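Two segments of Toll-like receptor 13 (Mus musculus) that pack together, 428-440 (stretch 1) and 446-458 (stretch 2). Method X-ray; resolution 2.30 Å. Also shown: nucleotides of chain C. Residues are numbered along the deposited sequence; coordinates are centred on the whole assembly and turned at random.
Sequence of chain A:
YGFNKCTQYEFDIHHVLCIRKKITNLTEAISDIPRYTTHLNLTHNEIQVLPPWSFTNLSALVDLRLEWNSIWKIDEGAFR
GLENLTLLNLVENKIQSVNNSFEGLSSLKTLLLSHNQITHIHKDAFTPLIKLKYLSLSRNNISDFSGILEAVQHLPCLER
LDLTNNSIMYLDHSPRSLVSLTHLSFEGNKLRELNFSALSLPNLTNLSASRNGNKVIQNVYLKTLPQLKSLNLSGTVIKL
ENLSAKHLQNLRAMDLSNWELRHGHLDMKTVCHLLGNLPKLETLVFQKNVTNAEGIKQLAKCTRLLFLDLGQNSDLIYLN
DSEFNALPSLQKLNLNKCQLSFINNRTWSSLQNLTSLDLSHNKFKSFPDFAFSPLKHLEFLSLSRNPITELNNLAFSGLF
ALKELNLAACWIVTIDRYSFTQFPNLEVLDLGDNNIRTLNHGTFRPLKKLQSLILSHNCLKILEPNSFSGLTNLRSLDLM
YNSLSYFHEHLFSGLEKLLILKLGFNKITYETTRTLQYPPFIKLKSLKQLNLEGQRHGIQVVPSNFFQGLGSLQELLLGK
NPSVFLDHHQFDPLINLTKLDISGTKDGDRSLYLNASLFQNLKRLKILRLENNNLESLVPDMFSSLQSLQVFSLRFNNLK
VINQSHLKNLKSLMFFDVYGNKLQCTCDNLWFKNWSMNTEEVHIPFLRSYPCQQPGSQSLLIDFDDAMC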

# COMPACT_ATOMS: atom_id res chain seq x y z
N VAL A 428 26.02 -8.36 -3.30
CA VAL A 428 24.83 -7.59 -2.96
C VAL A 428 24.28 -6.92 -4.21
O VAL A 428 25.00 -6.21 -4.92
CB VAL A 428 25.14 -6.48 -1.95
CG1 VAL A 428 23.86 -5.71 -1.61
CG2 VAL A 428 25.76 -7.06 -0.69
N LEU A 429 23.00 -7.15 -4.48
CA LEU A 429 22.36 -6.52 -5.63
C LEU A 429 21.08 -5.79 -5.22
O LEU A 429 20.11 -6.40 -4.75
CB LEU A 429 22.08 -7.55 -6.71
CG LEU A 429 21.25 -7.05 -7.90
CD1 LEU A 429 21.92 -5.86 -8.62
CD2 LEU A 429 21.03 -8.21 -8.85
N ASP A 430 21.08 -4.47 -5.38
CA ASP A 430 19.94 -3.68 -4.94
C ASP A 430 19.11 -3.21 -6.13
O ASP A 430 19.51 -2.29 -6.87
CB ASP A 430 20.40 -2.48 -4.11
CG ASP A 430 19.24 -1.80 -3.37
OD1 ASP A 430 18.06 -2.18 -3.59
OD2 ASP A 430 19.51 -0.87 -2.59
N LEU A 431 17.94 -3.84 -6.31
CA LEU A 431 17.03 -3.49 -7.40
C LEU A 431 15.77 -2.86 -6.87
O LEU A 431 14.74 -2.82 -7.54
CB LEU A 431 16.68 -4.71 -8.25
CG LEU A 431 17.80 -5.03 -9.22
CD1 LEU A 431 17.75 -6.49 -9.66
CD2 LEU A 431 17.68 -4.10 -10.40
N GLY A 432 15.86 -2.39 -5.63
CA GLY A 432 14.73 -1.80 -4.95
C GLY A 432 14.17 -0.58 -5.65
O GLY A 432 14.88 0.13 -6.33
N ASP A 433 12.86 -0.38 -5.51
CA ASP A 433 12.19 0.84 -5.91
C ASP A 433 12.32 1.10 -7.42
O ASP A 433 12.29 2.24 -7.87
CB ASP A 433 12.70 2.03 -5.11
CG ASP A 433 11.82 3.25 -5.26
OD1 ASP A 433 10.62 3.08 -5.55
OD2 ASP A 433 12.33 4.39 -5.12
N ASN A 434 12.46 0.03 -8.19
CA ASN A 434 12.36 0.16 -9.64
C ASN A 434 10.91 0.00 -10.11
O ASN A 434 9.99 0.32 -9.36
CB ASN A 434 13.34 -0.79 -10.33
CG ASN A 434 14.79 -0.26 -10.28
OD1 ASN A 434 15.13 0.70 -10.97
ND2 ASN A 434 15.64 -0.89 -9.49
N ASN A 435 10.71 -0.44 -11.35
CA ASN A 435 9.37 -0.65 -11.90
C ASN A 435 9.21 -2.08 -12.38
O ASN A 435 8.56 -2.31 -13.40
CB ASN A 435 9.10 0.28 -13.10
CG ASN A 435 9.14 1.76 -12.75
OD1 ASN A 435 8.65 2.17 -11.69
ND2 ASN A 435 9.71 2.56 -13.63
N ILE A 436 9.83 -3.04 -11.71
CA ILE A 436 9.85 -4.38 -12.27
C ILE A 436 8.57 -5.11 -11.95
O ILE A 436 8.20 -5.19 -10.77
CB ILE A 436 11.07 -5.18 -11.79
CG1 ILE A 436 12.34 -4.45 -12.21
CG2 ILE A 436 11.04 -6.56 -12.39
CD1 ILE A 436 13.59 -4.83 -11.40
N ARG A 437 7.89 -5.61 -12.99
CA ARG A 437 6.55 -6.23 -12.87
C ARG A 437 6.56 -7.75 -12.87
O ARG A 437 5.71 -8.36 -12.21
CB ARG A 437 5.60 -5.72 -13.96
CG ARG A 437 5.09 -4.33 -13.65
CD ARG A 437 4.26 -3.71 -14.76
NE ARG A 437 4.12 -2.29 -14.47
CZ ARG A 437 3.02 -1.57 -14.68
NH1 ARG A 437 1.94 -2.13 -15.21
NH2 ARG A 437 3.01 -0.29 -14.36
N THR A 438 7.50 -8.36 -13.58
CA THR A 438 7.65 -9.81 -13.53
C THR A 438 9.12 -10.21 -13.44
O THR A 438 10.01 -9.48 -13.87
CB THR A 438 7.03 -10.54 -14.75
OG1 THR A 438 8.00 -10.61 -15.80
CG2 THR A 438 5.79 -9.84 -15.24
N LEU A 439 9.36 -11.39 -12.88
CA LEU A 439 10.70 -11.93 -12.75
C LEU A 439 10.78 -13.16 -13.66
O LEU A 439 9.97 -14.09 -13.52
CB LEU A 439 10.94 -12.32 -11.30
CG LEU A 439 12.28 -12.08 -10.62
CD1 LEU A 439 12.91 -10.72 -10.97
CD2 LEU A 439 12.09 -12.21 -9.11
N ASN A 440 11.71 -13.15 -14.60
CA ASN A 440 11.82 -14.26 -15.54
C ASN A 440 12.73 -15.34 -14.97
O ASN A 440 13.59 -15.06 -14.13
CB ASN A 440 12.36 -13.78 -16.89
CG ASN A 440 11.49 -12.69 -17.50
OD1 ASN A 440 11.96 -11.57 -17.74
ND2 ASN A 440 10.21 -13.00 -17.74
N PRO A 446 23.67 -16.36 -13.18
CA PRO A 446 25.12 -16.18 -13.09
C PRO A 446 25.63 -15.77 -11.72
O PRO A 446 26.81 -15.96 -11.46
CB PRO A 446 25.41 -15.06 -14.09
CG PRO A 446 24.24 -15.05 -15.01
CD PRO A 446 23.08 -15.44 -14.17
N LEU A 447 24.78 -15.20 -10.87
CA LEU A 447 25.22 -14.61 -9.61
C LEU A 447 25.46 -15.64 -8.51
O LEU A 447 24.82 -15.60 -7.45
CB LEU A 447 24.22 -13.54 -9.17
CG LEU A 447 23.95 -12.53 -10.28
CD1 LEU A 447 22.99 -11.43 -9.82
CD2 LEU A 447 25.26 -11.93 -10.77
N LYS A 448 26.43 -16.52 -8.75
CA LYS A 448 26.73 -17.67 -7.90
C LYS A 448 27.10 -17.31 -6.47
O LYS A 448 26.94 -18.13 -5.57
CB LYS A 448 27.88 -18.50 -8.49
CG LYS A 448 27.49 -19.52 -9.57
CD LYS A 448 26.03 -19.44 -9.95
CE LYS A 448 25.61 -20.60 -10.83
NZ LYS A 448 26.56 -20.85 -11.93
N LYS A 449 27.59 -16.10 -6.27
CA LYS A 449 28.08 -15.68 -4.96
C LYS A 449 27.17 -14.67 -4.27
O LYS A 449 27.52 -14.12 -3.22
CB LYS A 449 29.50 -15.14 -5.10
CG LYS A 449 30.52 -16.23 -5.40
CD LYS A 449 31.90 -15.68 -5.65
CE LYS A 449 32.60 -15.35 -4.35
NZ LYS A 449 34.03 -15.00 -4.56
N LEU A 450 26.02 -14.39 -4.87
CA LEU A 450 25.10 -13.39 -4.32
C LEU A 450 24.67 -13.77 -2.90
O LEU A 450 24.30 -14.91 -2.63
CB LEU A 450 23.88 -13.19 -5.23
CG LEU A 450 23.16 -11.88 -4.92
CD1 LEU A 450 24.07 -10.72 -5.31
CD2 LEU A 450 21.84 -11.81 -5.66
N GLN A 451 24.72 -12.79 -2.01
CA GLN A 451 24.46 -12.99 -0.59
C GLN A 451 23.14 -12.33 -0.21
O GLN A 451 22.34 -12.88 0.55
CB GLN A 451 25.62 -12.36 0.22
CG GLN A 451 26.18 -13.25 1.31
CD GLN A 451 27.61 -13.68 1.08
OE1 GLN A 451 28.51 -12.85 0.94
NE2 GLN A 451 27.83 -14.99 1.02
N SER A 452 22.92 -11.17 -0.80
CA SER A 452 21.80 -10.31 -0.47
C SER A 452 21.16 -9.79 -1.77
O SER A 452 21.85 -9.28 -2.65
CB SER A 452 22.29 -9.14 0.39
OG SER A 452 21.27 -8.20 0.65
N LEU A 453 19.85 -9.96 -1.89
CA LEU A 453 19.10 -9.46 -3.04
C LEU A 453 17.91 -8.64 -2.59
O LEU A 453 17.04 -9.13 -1.85
CB LEU A 453 18.63 -10.62 -3.94
CG LEU A 453 17.64 -10.29 -5.08
CD1 LEU A 453 18.19 -9.21 -6.00
CD2 LEU A 453 17.28 -11.53 -5.91
N ILE A 454 17.84 -7.40 -3.04
CA ILE A 454 16.71 -6.53 -2.74
C ILE A 454 15.80 -6.26 -3.96
O ILE A 454 16.24 -5.70 -4.95
CB ILE A 454 17.21 -5.20 -2.20
CG1 ILE A 454 18.07 -5.45 -0.94
CG2 ILE A 454 16.04 -4.28 -1.93
CD1 ILE A 454 18.80 -4.21 -0.44
N LEU A 455 14.54 -6.67 -3.88
CA LEU A 455 13.58 -6.45 -4.97
C LEU A 455 12.38 -5.68 -4.46
O LEU A 455 11.32 -5.70 -5.07
CB LEU A 455 13.10 -7.76 -5.57
CG LEU A 455 14.15 -8.44 -6.43
CD1 LEU A 455 13.80 -9.90 -6.60
CD2 LEU A 455 14.25 -7.73 -7.77
N SER A 456 12.55 -5.01 -3.34
CA SER A 456 11.44 -4.35 -2.69
C SER A 456 10.95 -3.12 -3.44
O SER A 456 11.70 -2.50 -4.19
CB SER A 456 11.79 -4.02 -1.25
OG SER A 456 12.87 -3.12 -1.21
N HIS A 457 9.68 -2.78 -3.24
CA HIS A 457 9.08 -1.58 -3.80
C HIS A 457 9.12 -1.57 -5.32
O HIS A 457 9.29 -0.52 -5.96
CB HIS A 457 9.79 -0.33 -3.27
CG HIS A 457 9.58 -0.08 -1.81
ND1 HIS A 457 8.44 0.51 -1.32
CD2 HIS A 457 10.39 -0.29 -0.74
CE1 HIS A 457 8.55 0.65 -0.01
NE2 HIS A 457 9.73 0.18 0.36
N ASN A 458 8.98 -2.74 -5.90
CA ASN A 458 8.72 -2.84 -7.33
C ASN A 458 7.23 -3.02 -7.54
O ASN A 458 6.43 -2.65 -6.67
CB ASN A 458 9.51 -3.99 -7.91
CG ASN A 458 10.96 -3.63 -8.06
OD1 ASN A 458 11.32 -2.89 -8.98
ND2 ASN A 458 11.80 -4.10 -7.14
P G C 3 6.83 2.85 6.79
OP1 G C 3 5.94 3.00 5.62
OP2 G C 3 6.22 2.96 8.14
O5' G C 3 7.56 1.45 6.63
C5' G C 3 7.01 0.32 7.32
C4' G C 3 8.05 -0.66 7.81
O4' G C 3 8.62 -1.36 6.68
C3' G C 3 9.23 -0.08 8.59
O3' G C 3 9.70 -1.05 9.51
C2' G C 3 10.28 0.08 7.50
O2' G C 3 11.59 0.07 8.00
C1' G C 3 10.02 -1.16 6.65
N9 G C 3 10.40 -1.06 5.24
C8 G C 3 9.97 -0.13 4.33
N7 G C 3 10.46 -0.34 3.14
C5 G C 3 11.25 -1.47 3.28
C6 G C 3 12.04 -2.18 2.33
O6 G C 3 12.23 -1.94 1.14
N1 G C 3 12.66 -3.28 2.89
C2 G C 3 12.56 -3.65 4.20
N2 G C 3 13.25 -4.74 4.54
N3 G C 3 11.84 -3.00 5.10
C4 G C 3 11.21 -1.93 4.57

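What does the beginning of stretch 2 offer to stretch 1? Mostly leucine side chains. A type I turn from Leu447 to Leu450, closed by a backbone hydrogen bond from Leu450 N to Leu447 O (3.1 Å), leaves Lys448 and Lys449 exposed and out of contact, while the two leucines are buried. Leu447 CD1 lies 3.9 Å from Leu429 CD2, and Leu450 CD1 lies 4.0 Å from Leu429 CB. These are apolar contacts, favoured because they keep hydrocarbon away from water.

How do the backbones join? Strand 452-454 runs parallel to strand 428-430, their directions differing by 3°, with Ser452 beside Val428, Leu453 beside Leu429 and Ile454 beside Asp430. In a parallel pair one residue bonds to two that flank its partner, and Leu429 does this here: its N donates to Ser452 O (3.0 Å), and its O accepts from Ile454 N (3.0 Å, nearly straight at 178°). Ile454 O then accepts from Leu431 N at 2.9 Å. Leu453 and Leu429 share the buried face, CD1 of Leu453 standing 4.1 Å from CD2 of Leu429. On the other face, Ile454 CG2 comes within 3.4 Å of Asp430 OD1, a carboxylate oxygen that also accepts a hydrogen bond from Gly432 N (3.0 Å).

What continues the contact once the strands end? Leu455 points its CA-to-CB bond away, yet the end of its side chain comes back: CD2 is 3.9 Å from Leu431 CB, and CD1 is 3.8 Å from Leu439 CD2. Ser456 O accepts a hydrogen bond from Asp433 N at 2.8 Å and also receives a CA-H...O contact from Gly432 CA at 3.2 Å. The backbone of His457 stays close, its O 3.2 Å from Asp433 CA, but its ring leads away to the RNA, where NE2 donates to N7 of G3 (2.9 Å). Ser456 OG likewise donates to O6 of G3 (2.7 Å), so neighbouring residues serve both the packing and the recognition of the base.

Why does Asn458 matter so much at the end? Its amide can donate and accept at once, and it bridges backbone groups that lie beyond the paired strands. ND2 donates to Leu431 O (3.2 Å) and, within its own stretch, to Leu455 O (2.7 Å); OD1 accepts from Ile436 N (3.1 Å). Asn434 makes a matching bond inside stretch 1, its ND2 donating to Leu431 O at 2.9 Å, so two asparagine side chains converge on one carbonyl.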